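Long-range contacts in cadherin-5 (Gallus gallus, PDB 3PPE), which mediates calcium-dependent, mainly homophilic adhesion between endothelial cells and plays a role in coupling actin fibres to their junctions, this chain being its two outermost extracellular domains: residues 179-184 / 192-197; 124-129 / 142-147; 40-45 / 69-74; 19-24 / 55-60. One frame throughout, in Å; residues are numbered along the deposited sequence. Where two conformers were deposited one is given.

Interaction 1: 179-184 / 192-197; sequences IVKAKD and SSTATV. With CA (calcium ion), chain D.
In the beta hairpin made by strands 175-184 and 194-202 of the second cadherin domain (EC2), V180 and A195 are an antiparallel hydrogen-bonded pair. V180 N donates to A195 O over 2.9 Å, and A195 N returns the bond to V180 O over 3.0 Å. A further backbone bond joins A182 N to S193 O (2.8 Å). S193 O also receives a CA-H contact from K181 CA, 3.2 Å away. On the face carrying I179, K181, T194 and T196, K181 holds CG anti to its backbone N (chi1 -174°), which lays CG 3.9 Å from T194 CG2 before the extended chain leads away. The opposite face, with V180 and A195, looks into the core of the Ig-like beta sandwich, where F104 touches V180, A182 and A195. Beyond A182 the chain leads to a calcium ion, which D184 OD1 binds at 2.6 Å together with N98, N100, D130, D132 and H139. The other carboxylate oxygen, OD2, accepts the backbone N-H of L188, with weaker bonds from L186 and G187, which is likely to restrain the carboxylate. S193 OG bonds to P102 O, tying the residue just before strand 194-202 to the segment just beyond N98 and N100.

Interaction 2: 124-129 / 142-147; sequences TKVTAE and VTYQII
Y144 OH accepts the backbone N-H of A128 at 2.9 Å, and the N-H...O angle of 172° makes the bond almost straight. A128 N lies at the edge of the phenol ring, in its plane, so the amide meets the rim and not a face. In Y144, chi1 of -63° places CG anti to the carbonyl carbon and beside the backbone N; the ring beyond it reaches the other segment with its hydroxyl. The segments belong to different sheets of the EC2 beta sandwich: 124-129 pairs with V105 and G159 in one, while 142-147 pairs with strand 175-184 in the other. The contact is therefore made by side chains of 142-147 reaching the backbone and side chains of 124-129, without strand pairing.

Apolar groups flank the bond. V126 CG2 comes within 4.1 Å of Y144 CD2, the two side chains running alongside each other with opposite headings. A128 CB fills the place between the ring and V142, 4.1 Å from Y144 CE2 and 4.2 Å from V142 CG1. The other methyl of that valine, CG2, stands 3.6 Å from A128 O. Beside this, K125 folds back within its own segment: NZ donates to T127 OG1 (2.9 Å) and to V126 O (3.0 Å), and also to S158 O.

The phenol oxygen thus does for the buried A128 amide what a strand carbonyl would do, at a point where strand 122-129 is interrupted, and it satisfies that donor without bringing a formal charge into the sandwich.

Interaction 3: 40-45 / 69-74; sequences ESANTI and YELTAH
E40 grips E70 at two points, once through its backbone and once through its carboxylate. E40 N donates to E70 O at 2.9 Å with an N-H...O angle of 176°, and E70 N donates to E40 OE2 at 2.8 Å. This fastens the start of the loop after strand 33-39 to the neighbouring strand 68-77 of the first cadherin domain (EC1), a beta sandwich. E40 CG lies anti to its carbonyl carbon (chi1 -65°), and from there the extended chain carries the carboxylate to the E70 amide, which takes the OE2 lone pair turned away from the other oxygen. That other oxygen, OE1, forms a salt bridge with K66, whose charge probably offsets the nearness of the E70 carboxylate, 4.7 Å from E40 OE2 to E70 OE1. An alanine at E40 would probably leave the E70 amide without this acceptor and K66 without its carboxylate mate, although the backbone bond could remain.

Outward from these bonds the contacts turn to packing. S41 OG approaches Y69 CE2 to 3.6 Å, and the Y69 ring also has K66 as a cation-pi partner and F46 edge-to-face. I45 crosses Y69 at about a right angle, bringing its CD1 near the phenol oxygen. On the same strand A73 packs against W2 of the second subunit. L71 meets the loop with both methyls: CD1 is 3.4 Å from E40 O, and CD2 is 4.0 Å from A42 CB.

Interaction 4: 19-24 / 55-60; sequences HHVGKL and IYAFER
H20 sets CG anti to its backbone N (chi1 -175°) and Y56 sets CG anti to its carbonyl carbon (chi1 -82°), and the two rings meet edge-to-face. The imidazole edge points at the phenol face, with ring centroids 4.9 Å apart and planes at 69°. H20 ND1 sits above the rim of that face, 3.5 Å from Y56 CZ, and H20 CA makes a CH-pi contact 3.9 Å from the Y56 ring centroid. An alanine in place of Y56 would probably leave the imidazole without its aromatic partner and freer to turn.

In the backbone, the antiparallel strands are bonded from A57 N to H19 O at 2.7 Å and back from H19 N to A57 O at 2.8 Å. Next comes a classic beta bulge, in which V21 and G22 both face I55: V21 N reaches I55 O at 2.9 Å, G22 N only weakly at 3.4 Å, and I55 N bonds to G22 O. A water joins H19 ND1 to E59 O, while H19 NE2 is hydrogen-bonded to S15 O.

On the inner face V21 CG2 packs 3.8 Å from A57 CB, against I9 of strand 6-10, I92 of strand 82-95 and F46 of strand 46-49, while L24 reaches W4 of the second subunit.

In the fold
The four contacts form two pairs, one in each cadherin domain, on opposite sides of the chain's centre. In EC2 the centres of interactions 1 and 2 are 6 Å apart; strands 175-184 and 142-148 are neighbours in one sheet, with K183 O 2.6 Å from T143 OG1. In EC1 the centres of interactions 3 and 4 are 11 Å apart, and I45 O lies 2.7 Å from F58 N. Centres in different domains are 38 to 40 Å apart, with the calcium sites between them: interaction 1 supplies D184, and the side chains of V142 and R60 each lie about 7 Å from a bound calcium. Interactions 3 and 4 both touch the second subunit.

Interaction 1: 179-184 / 192-197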
loop_
_atom_site.group_PDB
_atom_site.type_symbol
_atom_site.label_atom_id
_atom_site.label_comp_id
_atom_site.label_asym_id
_atom_site.label_seq_id
_atom_site.Cartn_x
_atom_site.Cartn_y
_atom_site.Cartn_z
ATOM N N ILE A 179 41.921 13.139 -9.535
ATOM C CA ILE A 179 40.934 12.284 -8.872
ATOM C C ILE A 179 39.543 12.818 -9.141
ATOM O O ILE A 179 39.271 14.013 -8.936
ATOM C CB ILE A 179 41.167 12.199 -7.339
ATOM C CG1 ILE A 179 42.627 11.849 -7.011
ATOM C CG2 ILE A 179 40.191 11.185 -6.699
ATOM C CD1 ILE A 179 43.110 10.498 -7.558
ATOM N N VAL A 180 38.671 11.937 -9.623
ATOM C CA VAL A 180 37.304 12.321 -9.901
ATOM C C VAL A 180 36.376 11.603 -8.906
ATOM O O VAL A 180 36.703 10.535 -8.386
ATOM C CB VAL A 180 36.953 12.090 -11.429
ATOM C CG1 VAL A 180 37.000 10.605 -11.800
ATOM C CG2 VAL A 180 35.609 12.740 -11.832
ATOM N N LYS A 181 35.240 12.215 -8.600
ATOM C CA LYS A 181 34.287 11.636 -7.695
ATOM C C LYS A 181 32.916 11.786 -8.359
ATOM O O LYS A 181 32.612 12.818 -8.998
ATOM C CB LYS A 181 34.309 12.399 -6.355
ATOM C CG LYS A 181 33.422 11.761 -5.244
ATOM C CD LYS A 181 33.652 12.402 -3.864
ATOM C CE LYS A 181 33.248 11.420 -2.719
ATOM N NZ LYS A 181 33.168 12.166 -1.376
ATOM N N ALA A 182 32.085 10.760 -8.212
ATOM C CA ALA A 182 30.726 10.790 -8.740
ATOM C C ALA A 182 29.695 10.715 -7.618
ATOM O O ALA A 182 29.987 10.229 -6.526
ATOM C CB ALA A 182 30.517 9.659 -9.733
ATOM N N LYS A 183 28.489 11.198 -7.897
ATOM C CA LYS A 183 27.501 11.443 -6.852
ATOM C C LYS A 183 26.135 11.761 -7.449
ATOM O O LYS A 183 25.976 12.745 -8.170
ATOM C CB LYS A 183 27.957 12.584 -5.941
ATOM C CG LYS A 183 26.880 13.090 -4.995
ATOM C CD LYS A 183 27.460 14.032 -3.952
ATOM C CE LYS A 183 28.056 15.271 -4.598
ATOM N NZ LYS A 183 27.075 16.389 -4.667
ATOM N N ASP A 184 25.150 10.923 -7.141
ATOM C CA ASP A 184 23.819 11.060 -7.718
ATOM C C ASP A 184 23.108 12.295 -7.176
ATOM O O ASP A 184 23.496 12.845 -6.145
ATOM C CB ASP A 184 22.983 9.808 -7.442
ATOM C CG ASP A 184 22.500 9.735 -6.006
ATOM O OD1 ASP A 184 22.114 8.633 -5.562
ATOM O OD2 ASP A 184 22.507 10.780 -5.322
ATOM N N SER A 192 32.577 2.908 -4.380
ATOM C CA SER A 192 33.581 2.962 -5.437
ATOM C C SER A 192 33.457 4.245 -6.251
ATOM O O SER A 192 33.665 4.244 -7.464
ATOM C CB SER A 192 33.461 1.743 -6.353
ATOM O OG SER A 192 34.360 0.720 -5.963
ATOM N N SER A 193 33.116 5.339 -5.575
ATOM C CA SER A 193 32.576 6.516 -6.245
ATOM C C SER A 193 33.679 7.513 -6.584
ATOM O O SER A 193 33.405 8.654 -6.952
ATOM C CB SER A 193 31.510 7.185 -5.375
ATOM O OG SER A 193 30.299 6.451 -5.396
ATOM N N THR A 194 34.928 7.073 -6.457
ATOM C CA THR A 194 36.065 7.840 -6.952
ATOM C C THR A 194 36.872 7.036 -7.965
ATOM O O THR A 194 36.807 5.807 -7.991
ATOM C CB THR A 194 36.993 8.280 -5.804
ATOM O OG1 THR A 194 37.556 7.125 -5.172
ATOM C CG2 THR A 194 36.219 9.090 -4.775
ATOM N N ALA A 195 37.633 7.738 -8.799
ATOM C CA ALA A 195 38.603 7.093 -9.677
ATOM C C ALA A 195 39.757 8.035 -10.007
ATOM O O ALA A 195 39.729 9.215 -9.656
ATOM C CB ALA A 195 37.928 6.610 -10.951
ATOM N N THR A 196 40.771 7.506 -10.684
ATOM C CA THR A 196 41.921 8.311 -11.102
ATOM C C THR A 196 41.917 8.430 -12.600
ATOM O O THR A 196 41.604 7.463 -13.323
ATOM C CB THR A 196 43.255 7.608 -10.658
ATOM O OG1 THR A 196 43.222 7.394 -9.244
ATOM C CG2 THR A 196 44.502 8.423 -10.964
ATOM N N VAL A 197 42.287 9.619 -13.063
ATOM C CA VAL A 197 42.508 9.877 -14.467
ATOM C C VAL A 197 43.960 10.291 -14.641
ATOM O O VAL A 197 44.387 11.286 -14.080
ATOM C CB VAL A 197 41.615 10.989 -15.041
ATOM C CG1 VAL A 197 41.610 10.910 -16.561
ATOM C CG2 VAL A 197 40.178 10.862 -14.513
HETATM CA CA CA D . 21.415 6.426 -6.784
#

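Interaction 2: 124-129 / 142-147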
loop_
_atom_site.group_PDB
_atom_site.type_symbol
_atom_site.label_atom_id
_atom_site.label_comp_id
_atom_site.label_asym_id
_atom_site.label_seq_id
_atom_site.Cartn_x
_atom_site.Cartn_y
_atom_site.Cartn_z
ATOM N N THR A 124 39.066 13.594 -22.361
ATOM C CA THR A 124 38.664 12.222 -22.242
ATOM C C THR A 124 37.335 12.204 -21.479
ATOM O O THR A 124 36.886 13.255 -21.001
ATOM C CB THR A 124 39.772 11.378 -21.526
ATOM O OG1 THR A 124 39.472 10.010 -21.715
ATOM C CG2 THR A 124 39.864 11.654 -20.034
ATOM N N LYS A 125 36.668 11.054 -21.433
ATOM C CA LYS A 125 35.395 10.972 -20.740
ATOM C C LYS A 125 35.523 9.918 -19.650
ATOM O O LYS A 125 36.085 8.852 -19.882
ATOM C CB LYS A 125 34.242 10.580 -21.675
ATOM C CG LYS A 125 32.848 10.738 -20.992
ATOM C CD LYS A 125 31.731 10.117 -21.790
ATOM C CE LYS A 125 30.373 10.183 -21.050
ATOM N NZ LYS A 125 30.354 9.499 -19.690
ATOM N N VAL A 126 35.040 10.228 -18.455
ATOM C CA VAL A 126 34.920 9.211 -17.402
ATOM C C VAL A 126 33.418 8.884 -17.260
ATOM O O VAL A 126 32.567 9.692 -17.669
ATOM C CB VAL A 126 35.596 9.636 -16.029
ATOM C CG1 VAL A 126 37.095 9.980 -16.246
ATOM C CG2 VAL A 126 34.879 10.828 -15.312
ATOM N N THR A 127 33.094 7.735 -16.684
ATOM C CA THR A 127 31.699 7.292 -16.551
ATOM C C THR A 127 31.548 6.530 -15.253
ATOM O O THR A 127 32.328 5.611 -14.986
ATOM C CB THR A 127 31.312 6.324 -17.716
ATOM O OG1 THR A 127 31.597 6.945 -18.956
ATOM C CG2 THR A 127 29.785 5.928 -17.697
ATOM N N ALA A 128 30.552 6.917 -14.457
ATOM C CA ALA A 128 30.100 6.126 -13.318
ATOM C C ALA A 128 28.640 5.720 -13.546
ATOM O O ALA A 128 27.870 6.469 -14.181
ATOM C CB ALA A 128 30.250 6.918 -12.023
ATOM N N GLU A 129 28.270 4.520 -13.094
ATOM C CA GLU A 129 26.910 4.008 -13.295
ATOM C C GLU A 129 26.277 3.852 -11.928
ATOM O O GLU A 129 26.932 3.488 -10.960
ATOM C CB GLU A 129 26.888 2.648 -14.019
ATOM C CG GLU A 129 27.663 2.591 -15.323
ATOM C CD GLU A 129 27.802 1.167 -15.846
ATOM O OE1 GLU A 129 28.101 0.223 -15.046
ATOM O OE2 GLU A 129 27.608 0.984 -17.070
ATOM N N VAL A 142 23.651 10.956 -12.427
ATOM C CA VAL A 142 25.043 10.983 -11.970
ATOM C C VAL A 142 25.604 12.382 -12.228
ATOM O O VAL A 142 25.368 12.958 -13.284
ATOM C CB VAL A 142 25.898 9.949 -12.730
ATOM C CG1 VAL A 142 27.371 9.951 -12.215
ATOM C CG2 VAL A 142 25.269 8.479 -12.700
ATOM N N THR A 143 26.350 12.916 -11.265
ATOM C CA THR A 143 27.082 14.181 -11.394
ATOM C C THR A 143 28.560 13.918 -11.030
ATOM O O THR A 143 28.868 12.939 -10.364
ATOM C CB THR A 143 26.498 15.317 -10.458
ATOM O OG1 THR A 143 26.768 14.990 -9.102
ATOM C CG2 THR A 143 25.010 15.459 -10.633
ATOM N N TYR A 144 29.472 14.762 -11.504
ATOM C CA TYR A 144 30.901 14.498 -11.379
ATOM C C TYR A 144 31.618 15.740 -10.841
ATOM O O TYR A 144 31.239 16.847 -11.175
ATOM C CB TYR A 144 31.475 14.176 -12.767
ATOM C CG TYR A 144 30.918 12.928 -13.428
ATOM C CD1 TYR A 144 29.782 12.991 -14.231
ATOM C CD2 TYR A 144 31.511 11.684 -13.210
ATOM C CE1 TYR A 144 29.248 11.830 -14.849
ATOM C CE2 TYR A 144 30.981 10.489 -13.840
ATOM C CZ TYR A 144 29.883 10.594 -14.654
ATOM O OH TYR A 144 29.357 9.478 -15.246
ATOM N N GLN A 145 32.688 15.525 -10.068
ATOM C CA GLN A 145 33.499 16.595 -9.549
ATOM C C GLN A 145 34.964 16.126 -9.632
ATOM O O GLN A 145 35.260 14.945 -9.437
ATOM C CB GLN A 145 33.036 16.857 -8.086
ATOM C CG GLN A 145 33.785 17.918 -7.294
ATOM C CD GLN A 145 33.289 18.030 -5.803
ATOM O OE1 GLN A 145 32.483 17.193 -5.305
ATOM N NE2 GLN A 145 33.802 19.041 -5.093
ATOM N N ILE A 146 35.879 17.028 -9.967
ATOM C CA ILE A 146 37.304 16.739 -9.789
ATOM C C ILE A 146 37.691 17.209 -8.384
ATOM O O ILE A 146 37.437 18.364 -8.020
ATOM C CB ILE A 146 38.194 17.402 -10.864
ATOM C CG1 ILE A 146 37.849 16.820 -12.253
ATOM C CG2 ILE A 146 39.722 17.179 -10.540
ATOM C CD1 ILE A 146 38.593 17.530 -13.360
ATOM N N ILE A 147 38.250 16.302 -7.584
ATOM C CA ILE A 147 38.534 16.622 -6.192
ATOM C C ILE A 147 40.055 16.725 -5.952
ATOM O O ILE A 147 40.505 17.113 -4.871
ATOM C CB ILE A 147 37.862 15.596 -5.196
ATOM C CG1 ILE A 147 38.371 14.179 -5.411
ATOM C CG2 ILE A 147 36.288 15.623 -5.274
ATOM C CD1 ILE A 147 37.752 13.174 -4.382
#

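Interaction 3: 40-45 / 69-74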
loop_
_atom_site.group_PDB
_atom_site.type_symbol
_atom_site.label_atom_id
_atom_site.label_comp_id
_atom_site.label_asym_id
_atom_site.label_seq_id
_atom_site.Cartn_x
_atom_site.Cartn_y
_atom_site.Cartn_z
ATOM N N GLU A 40 5.546 -15.845 -10.199
ATOM C CA GLU A 40 6.900 -15.585 -9.673
ATOM C C GLU A 40 6.903 -15.262 -8.179
ATOM O O GLU A 40 6.353 -14.242 -7.761
ATOM C CB GLU A 40 7.593 -14.456 -10.463
ATOM C CG GLU A 40 7.874 -14.816 -11.924
ATOM C CD GLU A 40 8.678 -13.698 -12.613
ATOM O OE1 GLU A 40 9.872 -13.926 -12.918
ATOM O OE2 GLU A 40 8.135 -12.598 -12.772
ATOM N N SER A 41 7.514 -16.164 -7.404
ATOM C CA SER A 41 7.550 -16.118 -5.929
ATOM C C SER A 41 6.159 -16.070 -5.301
ATOM O O SER A 41 6.021 -15.623 -4.166
ATOM C CB SER A 41 8.432 -14.927 -5.445
ATOM O OG SER A 41 9.754 -15.084 -5.947
ATOM N N ALA A 42 5.125 -16.505 -6.046
ATOM C CA ALA A 42 3.776 -16.678 -5.459
ATOM C C ALA A 42 3.825 -17.750 -4.369
ATOM O O ALA A 42 4.400 -18.823 -4.588
ATOM C CB ALA A 42 2.759 -17.080 -6.524
ATOM N N ASN A 43 3.209 -17.475 -3.219
ATOM C CA ASN A 43 3.114 -18.447 -2.125
ATOM C C ASN A 43 4.436 -18.692 -1.364
ATOM O O ASN A 43 4.463 -19.490 -0.425
ATOM C CB ASN A 43 2.469 -19.792 -2.596
ATOM C CG ASN A 43 1.168 -19.571 -3.331
ATOM O OD1 ASN A 43 0.196 -19.082 -2.745
ATOM N ND2 ASN A 43 1.166 -19.850 -4.632
ATOM N N THR A 44 5.510 -18.012 -1.769
ATOM C CA THR A 44 6.777 -18.010 -1.033
ATOM C C THR A 44 6.981 -16.586 -0.501
ATOM O O THR A 44 6.688 -16.297 0.668
ATOM C CB THR A 44 7.987 -18.498 -1.875
ATOM O OG1 THR A 44 8.066 -17.778 -3.110
ATOM C CG2 THR A 44 7.917 -20.009 -2.187
ATOM N N ILE A 45 7.387 -15.669 -1.362
ATOM C CA ILE A 45 7.497 -14.268 -0.933
ATOM C C ILE A 45 6.137 -13.616 -0.748
ATOM O O ILE A 45 5.906 -12.906 0.234
ATOM C CB ILE A 45 8.338 -13.442 -1.947
ATOM C CG1 ILE A 45 9.752 -14.018 -1.992
ATOM C CG2 ILE A 45 8.284 -11.882 -1.628
ATOM C CD1 ILE A 45 10.712 -13.348 -3.063
ATOM N N TYR A 69 7.484 -8.830 -10.563
ATOM C CA TYR A 69 7.070 -10.226 -10.459
ATOM C C TYR A 69 5.729 -10.376 -11.197
ATOM O O TYR A 69 4.804 -9.635 -10.928
ATOM C CB TYR A 69 6.872 -10.648 -8.996
ATOM C CG TYR A 69 8.122 -10.568 -8.121
ATOM C CD1 TYR A 69 8.539 -9.352 -7.548
ATOM C CD2 TYR A 69 8.884 -11.701 -7.872
ATOM C CE1 TYR A 69 9.727 -9.286 -6.741
ATOM C CE2 TYR A 69 10.023 -11.642 -7.080
ATOM C CZ TYR A 69 10.439 -10.440 -6.518
ATOM O OH TYR A 69 11.592 -10.407 -5.731
ATOM N N GLU A 70 5.670 -11.347 -12.106
ATOM C CA GLU A 70 4.484 -11.696 -12.886
ATOM C C GLU A 70 3.704 -12.788 -12.158
ATOM O O GLU A 70 4.221 -13.880 -11.911
ATOM C CB GLU A 70 4.912 -12.179 -14.299
ATOM C CG GLU A 70 5.758 -11.120 -15.037
ATOM C CD GLU A 70 5.920 -11.346 -16.539
ATOM O OE1 GLU A 70 6.060 -12.520 -16.942
ATOM O OE2 GLU A 70 5.912 -10.332 -17.320
ATOM N N LEU A 71 2.475 -12.481 -11.779
ATOM C CA LEU A 71 1.655 -13.471 -11.106
ATOM C C LEU A 71 0.293 -13.616 -11.792
ATOM O O LEU A 71 -0.066 -12.809 -12.650
ATOM C CB LEU A 71 1.471 -13.105 -9.624
ATOM C CG LEU A 71 2.605 -13.350 -8.606
ATOM C CD1 LEU A 71 3.721 -12.283 -8.715
ATOM C CD2 LEU A 71 1.992 -13.250 -7.235
ATOM N N THR A 72 -0.459 -14.646 -11.402
ATOM C CA THR A 72 -1.795 -14.857 -11.940
ATOM C C THR A 72 -2.720 -15.131 -10.780
ATOM O O THR A 72 -2.393 -15.916 -9.895
ATOM C CB THR A 72 -1.844 -16.024 -12.957
ATOM O OG1 THR A 72 -0.976 -15.707 -14.042
ATOM C CG2 THR A 72 -3.252 -16.208 -13.526
ATOM N N ALA A 73 -3.855 -14.440 -10.785
ATOM C CA ALA A 73 -4.839 -14.566 -9.738
ATOM C C ALA A 73 -5.994 -15.480 -10.167
ATOM O O ALA A 73 -6.386 -15.493 -11.329
ATOM C CB ALA A 73 -5.347 -13.167 -9.340
ATOM N N HIS A 74 -6.527 -16.239 -9.215
ATOM C CA HIS A 74 -7.773 -16.968 -9.422
ATOM C C HIS A 74 -8.771 -16.687 -8.303
ATOM O O HIS A 74 -8.483 -15.926 -7.379
ATOM C CB HIS A 74 -7.505 -18.470 -9.523
ATOM C CG HIS A 74 -6.281 -18.813 -10.317
ATOM N ND1 HIS A 74 -6.327 -19.587 -11.457
ATOM C CD2 HIS A 74 -4.979 -18.487 -10.135
ATOM C CE1 HIS A 74 -5.105 -19.723 -11.943
ATOM N NE2 HIS A 74 -4.270 -19.066 -11.159
#

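Interaction 4: 19-24 / 55-60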
loop_
_atom_site.group_PDB
_atom_site.type_symbol
_atom_site.label_atom_id
_atom_site.label_comp_id
_atom_site.label_asym_id
_atom_site.label_seq_id
_atom_site.Cartn_x
_atom_site.Cartn_y
_atom_site.Cartn_z
ATOM N N HIS A 19 4.758 -7.420 4.868
ATOM C CA HIS A 19 4.459 -6.073 4.348
ATOM C C HIS A 19 3.356 -6.100 3.313
ATOM O O HIS A 19 3.376 -6.894 2.405
ATOM C CB HIS A 19 5.719 -5.445 3.727
ATOM C CG HIS A 19 6.884 -5.341 4.674
ATOM N ND1 HIS A 19 8.174 -5.625 4.286
ATOM C CD2 HIS A 19 6.946 -5.017 5.995
ATOM C CE1 HIS A 19 8.990 -5.461 5.315
ATOM N NE2 HIS A 19 8.267 -5.112 6.373
ATOM N N HIS A 20 2.409 -5.202 3.445
ATOM C CA HIS A 20 1.240 -5.204 2.596
ATOM C C HIS A 20 1.631 -4.763 1.193
ATOM O O HIS A 20 2.275 -3.710 1.012
ATOM C CB HIS A 20 0.161 -4.273 3.139
ATOM C CG HIS A 20 -1.119 -4.331 2.354
ATOM N ND1 HIS A 20 -1.949 -5.428 2.366
ATOM C CD2 HIS A 20 -1.694 -3.447 1.508
ATOM C CE1 HIS A 20 -3.005 -5.203 1.607
ATOM N NE2 HIS A 20 -2.871 -4.013 1.064
ATOM N N VAL A 21 1.254 -5.593 0.218
ATOM C CA VAL A 21 1.563 -5.362 -1.203
ATOM C C VAL A 21 0.381 -4.684 -1.905
ATOM O O VAL A 21 0.561 -3.706 -2.608
ATOM C CB VAL A 21 1.929 -6.679 -1.943
ATOM C CG1 VAL A 21 2.087 -6.438 -3.485
ATOM C CG2 VAL A 21 3.217 -7.283 -1.350
ATOM N N GLY A 22 -0.819 -5.237 -1.757
ATOM C CA GLY A 22 -1.976 -4.724 -2.481
ATOM C C GLY A 22 -3.154 -5.663 -2.304
ATOM O O GLY A 22 -3.113 -6.554 -1.443
ATOM N N LYS A 23 -4.200 -5.491 -3.108
ATOM C CA LYS A 23 -5.403 -6.296 -2.895
ATOM C C LYS A 23 -6.035 -6.737 -4.184
ATOM O O LYS A 23 -6.227 -5.940 -5.078
ATOM C CB LYS A 23 -6.414 -5.541 -1.997
ATOM C CG LYS A 23 -7.623 -6.376 -1.556
ATOM C CD LYS A 23 -8.761 -5.478 -1.071
ATOM C CE LYS A 23 -10.098 -6.253 -0.942
ATOM N NZ LYS A 23 -10.664 -6.999 -2.173
ATOM N N LEU A 24 -6.361 -8.020 -4.270
ATOM C CA LEU A 24 -7.125 -8.543 -5.390
ATOM C C LEU A 24 -8.604 -8.320 -5.172
ATOM O O LEU A 24 -9.063 -8.409 -4.043
ATOM C CB LEU A 24 -6.884 -10.056 -5.520
ATOM C CG LEU A 24 -5.455 -10.502 -5.885
ATOM C CD1 LEU A 24 -5.400 -12.040 -5.748
ATOM C CD2 LEU A 24 -5.153 -10.044 -7.314
ATOM N N ILE A 55 -2.601 -9.237 -0.445
ATOM C CA ILE A 55 -1.340 -9.919 -0.682
ATOM C C ILE A 55 -0.316 -9.210 0.160
ATOM O O ILE A 55 -0.314 -7.973 0.244
ATOM C CB ILE A 55 -0.935 -9.886 -2.183
ATOM C CG1 ILE A 55 -1.980 -10.655 -3.003
ATOM C CG2 ILE A 55 0.496 -10.476 -2.390
ATOM C CD1 ILE A 55 -1.624 -10.767 -4.482
ATOM N N TYR A 56 0.486 -10.008 0.848
ATOM C CA TYR A 56 1.579 -9.517 1.674
ATOM C C TYR A 56 2.883 -10.102 1.198
ATOM O O TYR A 56 2.889 -11.190 0.623
ATOM C CB TYR A 56 1.345 -9.905 3.139
ATOM C CG TYR A 56 0.404 -8.977 3.863
ATOM C CD1 TYR A 56 -0.966 -9.096 3.714
ATOM C CD2 TYR A 56 0.886 -8.007 4.729
ATOM C CE1 TYR A 56 -1.838 -8.244 4.379
ATOM C CE2 TYR A 56 0.024 -7.159 5.406
ATOM C CZ TYR A 56 -1.321 -7.269 5.217
ATOM O OH TYR A 56 -2.172 -6.422 5.910
ATOM N N ALA A 57 3.973 -9.376 1.444
ATOM C CA ALA A 57 5.327 -9.843 1.164
ATOM C C ALA A 57 5.983 -10.309 2.459
ATOM O O ALA A 57 5.905 -9.626 3.485
ATOM C CB ALA A 57 6.187 -8.680 0.542
ATOM N N PHE A 58 6.687 -11.438 2.374
ATOM C CA PHE A 58 7.260 -12.113 3.553
ATOM C C PHE A 58 8.792 -12.105 3.571
ATOM O O PHE A 58 9.417 -12.769 4.395
ATOM C CB PHE A 58 6.689 -13.533 3.696
ATOM C CG PHE A 58 5.289 -13.539 4.217
ATOM C CD1 PHE A 58 4.228 -13.174 3.394
ATOM C CD2 PHE A 58 5.021 -13.853 5.542
ATOM C CE1 PHE A 58 2.927 -13.138 3.883
ATOM C CE2 PHE A 58 3.713 -13.827 6.024
ATOM C CZ PHE A 58 2.670 -13.469 5.193
ATOM N N GLU A 59 9.363 -11.341 2.637
ATOM C CA GLU A 59 10.773 -11.004 2.631
ATOM C C GLU A 59 10.890 -9.546 2.290
ATOM O O GLU A 59 10.025 -8.977 1.612
ATOM C CB GLU A 59 11.538 -11.757 1.543
ATOM C CG GLU A 59 11.565 -13.232 1.733
ATOM C CD GLU A 59 12.383 -13.909 0.690
ATOM O OE1 GLU A 59 12.349 -15.147 0.683
ATOM O OE2 GLU A 59 13.046 -13.224 -0.117
ATOM N N ARG A 60 11.980 -8.948 2.754
ATOM C CA ARG A 60 12.408 -7.645 2.272
ATOM C C ARG A 60 12.890 -7.820 0.833
ATOM O O ARG A 60 13.530 -8.832 0.495
ATOM C CB ARG A 60 13.547 -7.103 3.120
ATOM C CG ARG A 60 13.115 -6.671 4.491
ATOM C CD ARG A 60 14.296 -6.082 5.231
ATOM N NE ARG A 60 14.898 -5.008 4.431
ATOM C CZ ARG A 60 16.053 -5.082 3.773
ATOM N NH1 ARG A 60 16.813 -6.182 3.799
ATOM N NH2 ARG A 60 16.462 -4.029 3.096
HETATM O O HOH W 1 8.838 -6.287 1.605
#